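Local coordinates for protein polysaccharide Lyase Family 6 (Bacteroides cellulosilyticus, PDB 6QPS) that cleaves alginate with a preference for mannuronic acid, probably by beta-elimination, as a calcium-binding lyase of polysaccharide lyase family 6, at residues Glu139-Gln144 against Ala172-Gly177; Asp153-Gly158 against Val180-Leu185; Asp103-Lys108 against Arg134-Glu139; Ser87-Leu92 against Trp110-Asp115; His198-Glu203 against Phe446-Thr451. All blocks are in the same frame, centred on the assembly; numbering follows the deposited sequence.

Contacts 1 to 4 join successive coils of a right-handed parallel beta-helix, whereas contact 5 brings the loop 446-451, from near the C-terminus, against one. Contacts 3 and 4 share strand 99-111 and have centres 13 Å apart; contact 3 leads into contact 1 through Glu139. Contacts 1 and 2, also 13 Å apart, touch where Cys140 O meets Trp156 NE1 and Asp142 N meets Glu154 OE2. Contact 2 comes nearer the calcium ion, the Tyr155 side chain lying about 10 Å from it, against about 13 Å for Lys174 of contact 1. Contact 5 meets contact 3 where Pro450 packs on Val136; contacts 4 and 5 do not touch, their nearest atoms about 15 Å apart.

Contact 1 of 5, residues Glu139-Gln144 against Ala172-Gly177; sequences ECNDPQ and ANKRVG
Glu139 and Asn173 begin two loop runs that leave neighbouring coils of the parallel beta-helix abreast, their CA atoms 5.1 Å apart. From there the backbones keep nearly the same heading, their end-to-end directions differing by 22°. A long backbone bond from Glu139 N to Ala172 O (3.3 Å) carries the strand pairing into this corner; beyond it, side chains take over.

The Asn141 amide bridges to the opposite main chain with both ends. Asn141 ND2 gives an in-plane bond to Asn173 O at 3.0 Å, while Asn141 OD1 receives the backbone N of Arg175 at 2.9 Å, from above the amide carbonyl plane and not on a lone pair. The two bonds together fix the rotation of the amide. A water lies 2.8 Å from Asn141 OD1 and accepts from Lys174 NZ, an amine held further by Glu154 O.

Glu139 and Arg175 form a side-on, two-nitrogen salt bridge. The bend of the glutamate chain (chi2 -77°) turns its carboxylate to within 16° of the guanidinium plane, and both oxygens use their syn lone pairs. Asn173 CB lies against this carboxylate, 3.5 Å from Glu139 OE2, while the amide of Asn173 is turned to Asp138. Of the paired bonds, Arg175 NE reaches Glu139 OE1 at 2.9 Å, and Arg175 NH2 meets Glu139 OE2 at the same 2.9 Å.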
# COMPACT_ATOMS: atom_id res chain seq x y z
N GLU A 139 -1.64 12.38 13.04
CA GLU A 139 -2.15 12.30 14.42
C GLU A 139 -3.67 12.37 14.49
O GLU A 139 -4.24 12.90 15.45
CB GLU A 139 -1.53 13.39 15.32
CG GLU A 139 -0.02 13.37 15.42
CD GLU A 139 0.52 12.28 16.33
OE1 GLU A 139 -0.28 11.51 16.91
OE2 GLU A 139 1.77 12.21 16.49
N CYS A 140 -4.37 11.81 13.50
CA CYS A 140 -5.83 11.93 13.42
C CYS A 140 -6.49 10.74 14.12
O CYS A 140 -7.12 9.87 13.51
CB CYS A 140 -6.28 12.09 11.97
SG CYS A 140 -6.06 13.79 11.33
N ASN A 141 -6.35 10.74 15.45
CA ASN A 141 -6.75 9.63 16.31
C ASN A 141 -7.84 10.06 17.28
O ASN A 141 -7.66 11.01 18.04
CB ASN A 141 -5.51 9.12 17.05
CG ASN A 141 -4.41 8.66 16.11
OD1 ASN A 141 -4.63 7.77 15.28
ND2 ASN A 141 -3.24 9.26 16.21
N ASP A 142 -8.97 9.34 17.27
CA ASP A 142 -10.09 9.64 18.16
C ASP A 142 -9.66 9.44 19.60
O ASP A 142 -9.26 8.33 19.97
CB ASP A 142 -11.23 8.67 17.83
CG ASP A 142 -12.52 8.97 18.59
OD1 ASP A 142 -12.49 9.77 19.55
OD2 ASP A 142 -13.56 8.40 18.20
N PRO A 143 -9.73 10.47 20.44
CA PRO A 143 -9.37 10.27 21.86
C PRO A 143 -10.23 9.24 22.57
O PRO A 143 -9.81 8.72 23.61
CB PRO A 143 -9.55 11.67 22.48
CG PRO A 143 -9.68 12.63 21.34
CD PRO A 143 -10.18 11.85 20.15
N GLN A 144 -11.43 8.95 22.06
CA GLN A 144 -12.35 8.01 22.68
C GLN A 144 -12.20 6.59 22.14
O GLN A 144 -12.90 5.68 22.60
CB GLN A 144 -13.80 8.48 22.49
CG GLN A 144 -14.13 9.76 23.26
CD GLN A 144 -13.85 9.65 24.74
OE1 GLN A 144 -14.12 8.62 25.37
NE2 GLN A 144 -13.29 10.71 25.32
N ALA A 172 0.72 10.04 8.46
CA ALA A 172 1.59 9.49 9.50
C ALA A 172 0.95 9.51 10.88
O ALA A 172 0.03 10.27 11.17
CB ALA A 172 2.93 10.24 9.57
N ASN A 173 1.49 8.65 11.75
CA ASN A 173 1.18 8.63 13.18
C ASN A 173 -0.26 8.24 13.48
O ASN A 173 -0.90 8.80 14.38
CB ASN A 173 1.59 9.94 13.84
CG ASN A 173 3.06 10.23 13.62
OD1 ASN A 173 3.90 9.43 13.99
ND2 ASN A 173 3.38 11.32 12.95
N LYS A 174 -0.76 7.24 12.75
CA LYS A 174 -2.00 6.59 13.12
C LYS A 174 -1.73 5.66 14.31
O LYS A 174 -0.79 4.86 14.28
CB LYS A 174 -2.59 5.82 11.93
CG LYS A 174 -4.06 5.44 12.20
CD LYS A 174 -4.71 4.76 10.98
CE LYS A 174 -6.23 4.71 11.01
NZ LYS A 174 -6.73 4.33 12.38
N ARG A 175 -2.53 5.82 15.38
CA ARG A 175 -2.31 5.13 16.65
C ARG A 175 -3.49 4.26 17.07
O ARG A 175 -3.38 3.53 18.06
CB ARG A 175 -1.98 6.14 17.76
CG ARG A 175 -0.77 7.03 17.44
CD ARG A 175 -0.48 8.08 18.54
NE ARG A 175 0.55 9.04 18.10
CZ ARG A 175 1.86 8.82 18.17
NH1 ARG A 175 2.32 7.68 18.67
NH2 ARG A 175 2.71 9.75 17.76
N VAL A 176 -4.62 4.35 16.38
CA VAL A 176 -5.79 3.52 16.61
C VAL A 176 -5.87 2.51 15.48
O VAL A 176 -5.40 2.76 14.37
CB VAL A 176 -7.04 4.43 16.64
CG1 VAL A 176 -8.33 3.62 16.67
CG2 VAL A 176 -6.96 5.39 17.85
N GLY A 177 -6.46 1.36 15.77
CA GLY A 177 -6.68 0.35 14.76
C GLY A 177 -7.41 0.89 13.54
O GLY A 177 -8.20 1.84 13.64
O HOH W 1 -6.83 6.68 13.90

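Contact 2 of 5, residues Asp153-Gly158 against Val180-Leu185; sequences DEYWVG and VLQVWL
The Trp184 indole has Gly158 CA at its edge, near the ring plane and 3.7 Å from Trp184 NE1, an approach the missing side chain permits. Gln182 CG, anti to its backbone N (chi1 172°), lies over one face of the indole, 3.4 Å above the plane and offset toward the rim, before the chain bends at chi2. Tyr155 meets the same indole obliquely, Tyr155 CD2 to Trp184 CZ2 at 4.0 Å with the planes 31° apart. The Tyr155 ring and the Gln182 side chain lie side by side and point the same way, planes 24° apart; Tyr155 OH and Gln182 OE1 both hydrogen-bond to Arg216 NH1. Trp156 CE3 meets Val180 CG1 obliquely at 4.2 Å, and Trp156 NE1 is bonded to Cys140 O.

Strands 155-159 and 181-183 pair in parallel. Val157 N bonds Val180 O at 3.0 Å, and Gln182 N bonds Val157 O at 2.9 Å. On the face opposite Gln182, Val157 CG1 touches Leu181 CD1 at 3.6 Å, next to Ile137 in the interior.

Such in-register strands are characteristic of the parallel beta-helix, here close to the calcium site, the Tyr155 side chain about 6 Å from that of the ligand Glu213.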
# COMPACT_ATOMS: atom_id res chain seq x y z
N ASP A 153 -11.87 1.23 16.05
CA ASP A 153 -11.45 1.08 14.66
C ASP A 153 -11.91 2.30 13.88
O ASP A 153 -13.08 2.68 13.94
CB ASP A 153 -12.13 -0.16 14.08
CG ASP A 153 -11.26 -0.92 13.12
OD1 ASP A 153 -10.09 -0.54 12.92
OD2 ASP A 153 -11.76 -1.93 12.58
N GLU A 154 -10.99 2.91 13.14
CA GLU A 154 -11.37 3.99 12.24
C GLU A 154 -10.42 4.01 11.05
O GLU A 154 -9.23 3.73 11.20
CB GLU A 154 -11.41 5.38 12.93
CG GLU A 154 -10.09 5.84 13.53
CD GLU A 154 -10.22 7.07 14.43
OE1 GLU A 154 -11.33 7.64 14.59
OE2 GLU A 154 -9.18 7.48 14.99
N TYR A 155 -10.96 4.28 9.87
CA TYR A 155 -10.19 4.29 8.64
C TYR A 155 -10.02 5.73 8.17
O TYR A 155 -11.00 6.48 8.14
CB TYR A 155 -10.90 3.49 7.53
CG TYR A 155 -10.96 1.98 7.66
CD1 TYR A 155 -10.68 1.32 8.85
CD2 TYR A 155 -11.31 1.20 6.56
CE1 TYR A 155 -10.73 -0.07 8.94
CE2 TYR A 155 -11.37 -0.15 6.63
CZ TYR A 155 -11.11 -0.81 7.82
OH TYR A 155 -11.21 -2.19 7.90
N TRP A 156 -8.82 6.11 7.74
CA TRP A 156 -8.59 7.52 7.39
C TRP A 156 -9.23 7.89 6.04
O TRP A 156 -10.02 8.83 5.96
CB TRP A 156 -7.10 7.86 7.44
CG TRP A 156 -6.63 8.13 8.87
CD1 TRP A 156 -7.39 8.11 10.01
CD2 TRP A 156 -5.29 8.45 9.28
NE1 TRP A 156 -6.60 8.37 11.11
CE2 TRP A 156 -5.32 8.62 10.68
CE3 TRP A 156 -4.08 8.61 8.61
CZ2 TRP A 156 -4.19 8.95 11.41
CZ3 TRP A 156 -2.96 8.98 9.34
CH2 TRP A 156 -3.02 9.13 10.71
N VAL A 157 -8.89 7.16 4.98
CA VAL A 157 -9.36 7.44 3.62
C VAL A 157 -9.95 6.17 3.01
O VAL A 157 -9.30 5.11 3.00
CB VAL A 157 -8.22 7.97 2.73
CG1 VAL A 157 -8.73 8.30 1.33
CG2 VAL A 157 -7.57 9.18 3.36
N GLY A 158 -11.19 6.27 2.53
CA GLY A 158 -11.83 5.18 1.82
C GLY A 158 -12.07 5.54 0.36
O GLY A 158 -12.87 6.43 0.04
N VAL A 180 -5.01 3.13 7.02
CA VAL A 180 -4.75 4.47 6.49
C VAL A 180 -5.57 4.69 5.22
O VAL A 180 -6.28 5.69 5.07
CB VAL A 180 -3.24 4.71 6.27
CG1 VAL A 180 -2.99 6.00 5.52
CG2 VAL A 180 -2.50 4.71 7.61
N LEU A 181 -5.51 3.73 4.29
CA LEU A 181 -6.13 3.86 2.98
C LEU A 181 -6.74 2.52 2.56
O LEU A 181 -6.02 1.56 2.25
CB LEU A 181 -5.12 4.37 1.96
CG LEU A 181 -5.54 4.55 0.51
CD1 LEU A 181 -6.73 5.41 0.40
CD2 LEU A 181 -4.38 5.16 -0.30
N GLN A 182 -8.07 2.47 2.54
CA GLN A 182 -8.81 1.31 2.06
C GLN A 182 -9.39 1.58 0.68
O GLN A 182 -10.05 2.61 0.46
CB GLN A 182 -9.97 1.02 3.01
CG GLN A 182 -10.95 -0.06 2.53
CD GLN A 182 -10.37 -1.46 2.66
OE1 GLN A 182 -9.89 -1.85 3.72
NE2 GLN A 182 -10.43 -2.23 1.57
N VAL A 183 -9.18 0.64 -0.24
CA VAL A 183 -9.87 0.62 -1.52
C VAL A 183 -11.09 -0.30 -1.36
O VAL A 183 -10.94 -1.53 -1.25
CB VAL A 183 -8.94 0.18 -2.66
CG1 VAL A 183 -9.70 0.23 -3.99
CG2 VAL A 183 -7.69 1.06 -2.71
N TRP A 184 -12.28 0.29 -1.34
CA TRP A 184 -13.51 -0.46 -1.16
C TRP A 184 -14.05 -0.92 -2.50
O TRP A 184 -14.21 -0.11 -3.41
CB TRP A 184 -14.58 0.44 -0.56
CG TRP A 184 -14.34 0.86 0.87
CD1 TRP A 184 -13.70 1.99 1.28
CD2 TRP A 184 -14.78 0.19 2.06
NE1 TRP A 184 -13.71 2.06 2.66
CE2 TRP A 184 -14.37 0.98 3.16
CE3 TRP A 184 -15.49 -0.99 2.30
CZ2 TRP A 184 -14.63 0.61 4.48
CZ3 TRP A 184 -15.76 -1.34 3.61
CH2 TRP A 184 -15.31 -0.55 4.68
N LEU A 185 -14.34 -2.21 -2.61
CA LEU A 185 -14.92 -2.80 -3.80
C LEU A 185 -16.28 -3.41 -3.48
O LEU A 185 -16.51 -3.92 -2.38
CB LEU A 185 -14.04 -3.90 -4.36
CG LEU A 185 -12.55 -3.60 -4.47
CD1 LEU A 185 -11.80 -4.87 -4.90
CD2 LEU A 185 -12.23 -2.47 -5.41

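Contact 3 of 5, residues Asp103-Lys108 against Arg134-Glu139; sequences DLLFYK and RCVIDE
Asp103 and Arg134 close one end of the strand pair with a two-nitrogen salt bridge: Arg134 NE meets Asp103 OD1 at 2.9 Å and Arg134 NH2 meets Asp103 OD2 at 3.0 Å. The bend of the arginine at chi3 (-53°) turns the guanidinium edge onto the aspartate, but the planes stand 51° apart and OD2 is approached from above. Leu104 N makes a weak bond to Cys135 SG.

Between strands 105-107 and 136-138, whose axes come within 4.8 Å and run parallel, 8° apart, backbone bonds alternate: Val136 N to Leu104 O, Phe106 N to Val136 O at 2.8 Å, and Asp138 N to Phe106 O. Leu105 CD1 presses on Val136 CG1 at 3.5 Å, tight for carbons. On the other face, the edge of the Phe106 ring points CD1 at Val136 O, 3.4 Å away. Tyr107 lies alongside Glu139, Tyr107 CE1 3.8 Å from Glu139 CG.

Farther out, Glu102 gives Arg134 NH2 a second carboxylate, and Asn173 ND2 holds Asp138 OD1. Phe106 and Ile137 meet Ile117 in the interior, while Val136 is covered outside by Trp452. Such in-register parallel pairing of successive coils, with aliphatic and aromatic residues inward, is characteristic of the parallel beta-helix.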
# COMPACT_ATOMS: atom_id res chain seq x y z
N ASP A 103 -3.80 20.96 -0.51
CA ASP A 103 -3.04 21.78 0.43
C ASP A 103 -3.69 21.91 1.81
O ASP A 103 -3.44 22.89 2.52
CB ASP A 103 -2.75 23.16 -0.16
CG ASP A 103 -1.75 23.12 -1.32
OD1 ASP A 103 -0.83 22.27 -1.30
OD2 ASP A 103 -1.87 23.95 -2.25
N LEU A 104 -4.49 20.93 2.22
CA LEU A 104 -5.15 20.93 3.52
C LEU A 104 -4.35 20.12 4.53
O LEU A 104 -3.77 19.09 4.18
CB LEU A 104 -6.56 20.34 3.40
CG LEU A 104 -7.54 21.13 2.51
CD1 LEU A 104 -8.84 20.36 2.37
CD2 LEU A 104 -7.81 22.54 3.03
N LEU A 105 -4.37 20.56 5.78
CA LEU A 105 -3.71 19.85 6.87
C LEU A 105 -4.74 19.32 7.84
O LEU A 105 -5.32 20.10 8.62
CB LEU A 105 -2.75 20.80 7.58
CG LEU A 105 -2.12 20.33 8.89
CD1 LEU A 105 -1.41 19.02 8.81
CD2 LEU A 105 -1.11 21.37 9.39
N PHE A 106 -4.95 18.00 7.82
CA PHE A 106 -5.80 17.32 8.79
C PHE A 106 -4.90 16.92 9.95
O PHE A 106 -4.01 16.07 9.80
CB PHE A 106 -6.50 16.11 8.18
CG PHE A 106 -7.42 16.43 7.01
CD1 PHE A 106 -6.94 16.49 5.72
CD2 PHE A 106 -8.76 16.68 7.21
CE1 PHE A 106 -7.78 16.79 4.65
CE2 PHE A 106 -9.60 16.99 6.14
CZ PHE A 106 -9.11 17.05 4.87
N TYR A 107 -5.10 17.55 11.11
CA TYR A 107 -4.24 17.37 12.28
C TYR A 107 -5.13 17.22 13.50
O TYR A 107 -5.90 18.12 13.82
CB TYR A 107 -3.27 18.54 12.46
CG TYR A 107 -2.36 18.33 13.67
CD1 TYR A 107 -1.37 17.34 13.66
CD2 TYR A 107 -2.52 19.07 14.83
CE1 TYR A 107 -0.57 17.12 14.75
CE2 TYR A 107 -1.73 18.84 15.93
CZ TYR A 107 -0.75 17.87 15.88
OH TYR A 107 0.03 17.65 16.99
N LYS A 108 -5.02 16.08 14.18
CA LYS A 108 -5.85 15.80 15.35
C LYS A 108 -7.33 16.01 15.03
O LYS A 108 -8.09 16.57 15.81
CB LYS A 108 -5.37 16.59 16.58
CG LYS A 108 -4.03 16.06 17.07
CD LYS A 108 -3.51 16.72 18.36
CE LYS A 108 -2.24 15.96 18.82
NZ LYS A 108 -1.58 16.49 20.06
N ARG A 134 -1.45 16.88 -2.23
CA ARG A 134 -0.68 17.79 -1.37
C ARG A 134 -1.39 18.05 -0.05
O ARG A 134 -1.31 19.16 0.50
CB ARG A 134 -0.35 19.11 -2.07
CG ARG A 134 0.26 18.95 -3.44
CD ARG A 134 0.73 20.28 -4.02
NE ARG A 134 -0.31 21.31 -4.01
CZ ARG A 134 -1.13 21.58 -5.02
NH1 ARG A 134 -1.07 20.88 -6.14
NH2 ARG A 134 -2.02 22.55 -4.91
N CYS A 135 -2.04 17.03 0.49
CA CYS A 135 -2.68 17.10 1.80
C CYS A 135 -1.90 16.28 2.81
O CYS A 135 -1.14 15.37 2.46
CB CYS A 135 -4.13 16.59 1.73
SG CYS A 135 -5.22 17.68 0.80
N VAL A 136 -2.08 16.62 4.09
CA VAL A 136 -1.49 15.88 5.19
C VAL A 136 -2.61 15.33 6.07
O VAL A 136 -3.60 16.02 6.35
CB VAL A 136 -0.58 16.81 6.01
CG1 VAL A 136 -0.17 16.15 7.34
CG2 VAL A 136 0.67 17.23 5.25
N ILE A 137 -2.43 14.09 6.53
CA ILE A 137 -3.20 13.53 7.64
C ILE A 137 -2.18 13.07 8.68
O ILE A 137 -1.40 12.13 8.43
CB ILE A 137 -4.10 12.37 7.21
CG1 ILE A 137 -5.04 12.78 6.07
CG2 ILE A 137 -4.92 11.87 8.41
CD1 ILE A 137 -6.00 11.67 5.59
N ASP A 138 -2.17 13.72 9.84
CA ASP A 138 -1.19 13.45 10.89
C ASP A 138 -1.90 13.43 12.24
O ASP A 138 -2.70 14.33 12.53
CB ASP A 138 -0.09 14.54 10.90
CG ASP A 138 1.04 14.24 11.89
OD1 ASP A 138 1.30 13.07 12.21
OD2 ASP A 138 1.68 15.19 12.39
N GLU A 139 -1.64 12.38 13.04
CA GLU A 139 -2.15 12.30 14.42
C GLU A 139 -3.67 12.37 14.49
O GLU A 139 -4.24 12.90 15.45
CB GLU A 139 -1.53 13.39 15.32
CG GLU A 139 -0.02 13.37 15.42
CD GLU A 139 0.52 12.28 16.33
OE1 GLU A 139 -0.28 11.51 16.91
OE2 GLU A 139 1.77 12.21 16.49

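Contact 4 of 5, residues Ser87-Leu92 against Trp110-Asp115; sequences SGKLRL and WAIGHD
Trp110 lays its indole over the backbone of Gly88, whose CA sits 4.0 Å from the centroid of the six-membered ring and 21° off the normal, a CH-pi contact. The Gly88 carbonyl carbon lies over the centre of the ring system. What brings the indole here is a chi1 of 60°, the crowded position between backbone N and carbonyl carbon. Lys89 adds its aliphatic part, CG lying 3.6 Å from Trp110 NE1. With an alanine in place of Trp110, the Gly88 backbone and the Lys89 methylenes would probably lose their aromatic cover.

The backbones pair in parallel, as in neighbouring beta-helix coils. Trp110 N bonds Gly88 O at 3.0 Å, and Ile112 N bonds Leu90 O at 3.2 Å; the intervening bond from Leu90 N to Trp110 O is weak, its N-H...O angle only 130°. Ile112 points its side chain toward the other strand, CG1 meeting Lys89 CB at 3.9 Å. Past the last bridge a water lies 2.9 Å from Leu92 O and 2.8 Å from Asp115 O.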
# COMPACT_ATOMS: atom_id res chain seq x y z
N SER A 87 -9.36 20.02 12.41
CA SER A 87 -9.18 19.28 13.66
C SER A 87 -10.53 18.92 14.26
O SER A 87 -11.56 19.51 13.92
CB SER A 87 -8.35 20.11 14.66
OG SER A 87 -7.11 20.51 14.07
N GLY A 88 -10.52 17.95 15.17
CA GLY A 88 -11.75 17.57 15.85
C GLY A 88 -12.57 16.56 15.05
O GLY A 88 -12.11 15.95 14.09
N LYS A 89 -13.83 16.41 15.47
CA LYS A 89 -14.72 15.40 14.90
C LYS A 89 -14.96 15.69 13.42
O LYS A 89 -15.19 16.84 13.03
CB LYS A 89 -16.07 15.42 15.62
CG LYS A 89 -16.06 14.80 17.00
CD LYS A 89 -17.38 15.03 17.73
CE LYS A 89 -17.54 14.03 18.87
NZ LYS A 89 -18.19 14.62 20.06
N LEU A 90 -14.93 14.62 12.61
CA LEU A 90 -15.03 14.78 11.16
C LEU A 90 -15.65 13.55 10.50
O LEU A 90 -15.25 12.42 10.78
CB LEU A 90 -13.62 15.00 10.59
CG LEU A 90 -13.46 15.17 9.09
CD1 LEU A 90 -14.28 16.36 8.57
CD2 LEU A 90 -11.99 15.30 8.66
N ARG A 91 -16.59 13.79 9.58
CA ARG A 91 -17.16 12.73 8.74
C ARG A 91 -17.36 13.36 7.36
O ARG A 91 -18.43 13.91 7.06
CB ARG A 91 -18.44 12.09 9.29
CG ARG A 91 -18.89 10.87 8.42
CD ARG A 91 -20.02 10.07 9.08
NE ARG A 91 -20.59 9.05 8.19
CZ ARG A 91 -21.89 8.77 8.12
NH1 ARG A 91 -22.75 9.43 8.89
NH2 ARG A 91 -22.34 7.83 7.28
N LEU A 92 -16.31 13.32 6.54
CA LEU A 92 -16.30 13.96 5.23
C LEU A 92 -16.63 12.94 4.16
O LEU A 92 -15.99 11.88 4.10
CB LEU A 92 -14.92 14.58 4.98
CG LEU A 92 -14.58 15.03 3.56
CD1 LEU A 92 -15.57 16.09 3.10
CD2 LEU A 92 -13.14 15.53 3.49
N TRP A 110 -10.61 13.36 13.68
CA TRP A 110 -10.89 11.93 13.77
C TRP A 110 -12.31 11.64 13.31
O TRP A 110 -13.17 12.53 13.26
CB TRP A 110 -10.68 11.39 15.19
CG TRP A 110 -11.56 12.04 16.22
CD1 TRP A 110 -12.82 11.66 16.56
CD2 TRP A 110 -11.25 13.17 17.04
NE1 TRP A 110 -13.33 12.48 17.53
CE2 TRP A 110 -12.38 13.42 17.85
CE3 TRP A 110 -10.13 13.98 17.18
CZ2 TRP A 110 -12.41 14.45 18.79
CZ3 TRP A 110 -10.16 15.01 18.11
CH2 TRP A 110 -11.30 15.24 18.89
N ALA A 111 -12.55 10.37 13.01
CA ALA A 111 -13.84 9.94 12.49
C ALA A 111 -14.92 9.94 13.56
O ALA A 111 -14.72 9.44 14.68
CB ALA A 111 -13.73 8.54 11.91
N ILE A 112 -16.09 10.47 13.20
CA ILE A 112 -17.26 10.34 14.05
C ILE A 112 -17.61 8.87 14.26
O ILE A 112 -17.81 8.41 15.38
CB ILE A 112 -18.44 11.16 13.51
CG1 ILE A 112 -18.18 12.65 13.78
CG2 ILE A 112 -19.75 10.72 14.19
CD1 ILE A 112 -19.18 13.58 13.13
N GLY A 113 -17.67 8.12 13.17
CA GLY A 113 -17.85 6.68 13.26
C GLY A 113 -16.63 5.92 12.74
O GLY A 113 -15.55 6.02 13.31
N HIS A 114 -16.82 5.15 11.67
CA HIS A 114 -15.78 4.25 11.16
C HIS A 114 -14.86 4.91 10.15
O HIS A 114 -13.71 4.49 10.04
CB HIS A 114 -16.45 3.03 10.49
CG HIS A 114 -15.49 1.93 10.13
ND1 HIS A 114 -14.84 1.86 8.92
CD2 HIS A 114 -15.09 0.83 10.83
CE1 HIS A 114 -14.07 0.79 8.89
NE2 HIS A 114 -14.21 0.14 10.03
N ASP A 115 -15.33 5.91 9.41
CA ASP A 115 -14.64 6.40 8.21
C ASP A 115 -14.49 7.91 8.28
O ASP A 115 -15.48 8.64 8.24
CB ASP A 115 -15.40 5.98 6.95
CG ASP A 115 -15.70 4.50 6.93
OD1 ASP A 115 -14.74 3.72 6.97
OD2 ASP A 115 -16.90 4.12 6.92
O HOH W 2 -16.67 9.75 5.94

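Contact 5 of 5, residues His198-Glu203 against Phe446-Thr451; sequences HNFFGE and FTVGPT
A backbone hydrogen bond joins His198 to Gly449: Gly449 N meets His198 O at 2.9 Å with an N-H...O angle of 164°, a short, fairly straight bond. His198 O also takes a CA-H contact from Val448 CA at 3.6 Å. Gly449 adopts a positive phi of 81°, which by itself favours glycine.

The apolar contacts spread around Val448, whose CG1 stands between the backbone N and the carbonyl carbon (chi1 71°) and whose CG2 is anti to the N, sending the two methyls to different partners. CG2 lies against the backbone of the opposite segment, 3.1 Å from Asn199 O, a tight approach for a methyl. CG1 instead meets the edge of the Phe200 ring, in its plane and 3.9 Å from Phe200 CD2.

The third group is the imidazole of His198, which crosses Thr447 obliquely and stacks with the ring of His168. Its CE1 is 4.0 Å from Thr447 CG2, while His198 CB faces Thr447 O at 3.8 Å. Replacing His198 by an alanine would probably uncover this side of Thr447 and leave the His168 ring without its stacking mate.

His198 and Asn199 belong to a corner of the beta-helix leading into strand 200-201. The run 446-451 connects helix 433-445 to helix 454-465, and Phe200 extends onto Leu456 and Val460 of the latter, which thus lies against the coil here, with Val448 also touching Val235 of strand 230-237.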
# COMPACT_ATOMS: atom_id res chain seq x y z
N HIS A 198 3.10 8.91 -5.48
CA HIS A 198 3.94 9.98 -4.91
C HIS A 198 3.53 10.38 -3.50
O HIS A 198 3.75 11.52 -3.08
CB HIS A 198 4.02 11.21 -5.82
CG HIS A 198 4.57 10.91 -7.18
ND1 HIS A 198 5.92 10.86 -7.46
CD2 HIS A 198 3.94 10.65 -8.34
CE1 HIS A 198 6.09 10.59 -8.75
NE2 HIS A 198 4.90 10.44 -9.30
N ASN A 199 2.96 9.45 -2.73
CA ASN A 199 2.62 9.73 -1.34
C ASN A 199 3.73 9.23 -0.41
O ASN A 199 4.51 8.33 -0.76
CB ASN A 199 1.32 9.04 -0.97
CG ASN A 199 0.19 9.46 -1.84
OD1 ASN A 199 -0.29 10.58 -1.76
ND2 ASN A 199 -0.26 8.55 -2.68
N PHE A 200 3.81 9.86 0.76
CA PHE A 200 4.72 9.46 1.83
C PHE A 200 3.86 8.92 2.98
O PHE A 200 3.18 9.69 3.68
CB PHE A 200 5.58 10.65 2.27
CG PHE A 200 6.80 10.28 3.10
CD1 PHE A 200 6.67 9.95 4.43
CD2 PHE A 200 8.06 10.27 2.52
CE1 PHE A 200 7.79 9.62 5.19
CE2 PHE A 200 9.17 9.93 3.27
CZ PHE A 200 9.02 9.60 4.59
N PHE A 201 3.89 7.61 3.16
CA PHE A 201 3.20 6.95 4.27
C PHE A 201 4.24 6.82 5.38
O PHE A 201 5.17 6.03 5.27
CB PHE A 201 2.66 5.59 3.83
CG PHE A 201 1.62 5.66 2.74
CD1 PHE A 201 1.99 5.54 1.42
CD2 PHE A 201 0.27 5.85 3.02
CE1 PHE A 201 1.07 5.61 0.40
CE2 PHE A 201 -0.68 5.91 1.99
CZ PHE A 201 -0.27 5.80 0.69
N GLY A 202 4.13 7.66 6.41
CA GLY A 202 5.10 7.69 7.50
C GLY A 202 4.81 6.74 8.64
O GLY A 202 4.06 5.76 8.52
N GLU A 203 5.39 7.06 9.78
CA GLU A 203 5.53 6.09 10.85
C GLU A 203 4.19 5.56 11.33
O GLU A 203 3.22 6.31 11.52
CB GLU A 203 6.29 6.74 12.01
CG GLU A 203 6.56 5.74 13.14
CD GLU A 203 7.73 6.13 14.02
OE1 GLU A 203 8.00 7.34 14.15
OE2 GLU A 203 8.36 5.22 14.59
N PHE A 446 12.60 12.24 -4.03
CA PHE A 446 12.72 13.67 -4.22
C PHE A 446 11.51 14.30 -4.88
O PHE A 446 11.48 15.53 -5.01
CB PHE A 446 14.03 14.01 -4.92
CG PHE A 446 15.24 13.64 -4.11
CD1 PHE A 446 16.15 12.72 -4.59
CD2 PHE A 446 15.45 14.21 -2.85
CE1 PHE A 446 17.26 12.38 -3.86
CE2 PHE A 446 16.55 13.86 -2.11
CZ PHE A 446 17.46 12.95 -2.61
N THR A 447 10.49 13.51 -5.21
CA THR A 447 9.24 13.99 -5.77
C THR A 447 8.02 13.55 -4.94
O THR A 447 6.89 13.61 -5.43
CB THR A 447 9.16 13.45 -7.20
OG1 THR A 447 7.87 13.71 -7.74
CG2 THR A 447 9.49 11.93 -7.21
N VAL A 448 8.23 13.11 -3.71
CA VAL A 448 7.19 12.52 -2.88
C VAL A 448 6.66 13.54 -1.89
O VAL A 448 7.43 14.32 -1.32
CB VAL A 448 7.75 11.28 -2.15
CG1 VAL A 448 8.72 11.66 -1.06
CG2 VAL A 448 6.63 10.43 -1.59
N GLY A 449 5.35 13.51 -1.66
CA GLY A 449 4.75 14.23 -0.56
C GLY A 449 4.51 15.71 -0.80
O GLY A 449 4.86 16.26 -1.84
N PRO A 450 3.90 16.37 0.20
CA PRO A 450 3.70 17.83 0.14
C PRO A 450 4.90 18.62 0.65
O PRO A 450 5.28 18.48 1.82
CB PRO A 450 2.47 18.06 1.04
CG PRO A 450 2.54 16.88 2.04
CD PRO A 450 3.30 15.75 1.40
N THR A 451 5.46 19.48 -0.21
CA THR A 451 6.70 20.20 0.08
C THR A 451 6.58 21.18 1.25
O THR A 451 7.61 21.57 1.83
CB THR A 451 7.11 21.01 -1.16
OG1 THR A 451 6.09 21.97 -1.48
CG2 THR A 451 7.32 20.11 -2.37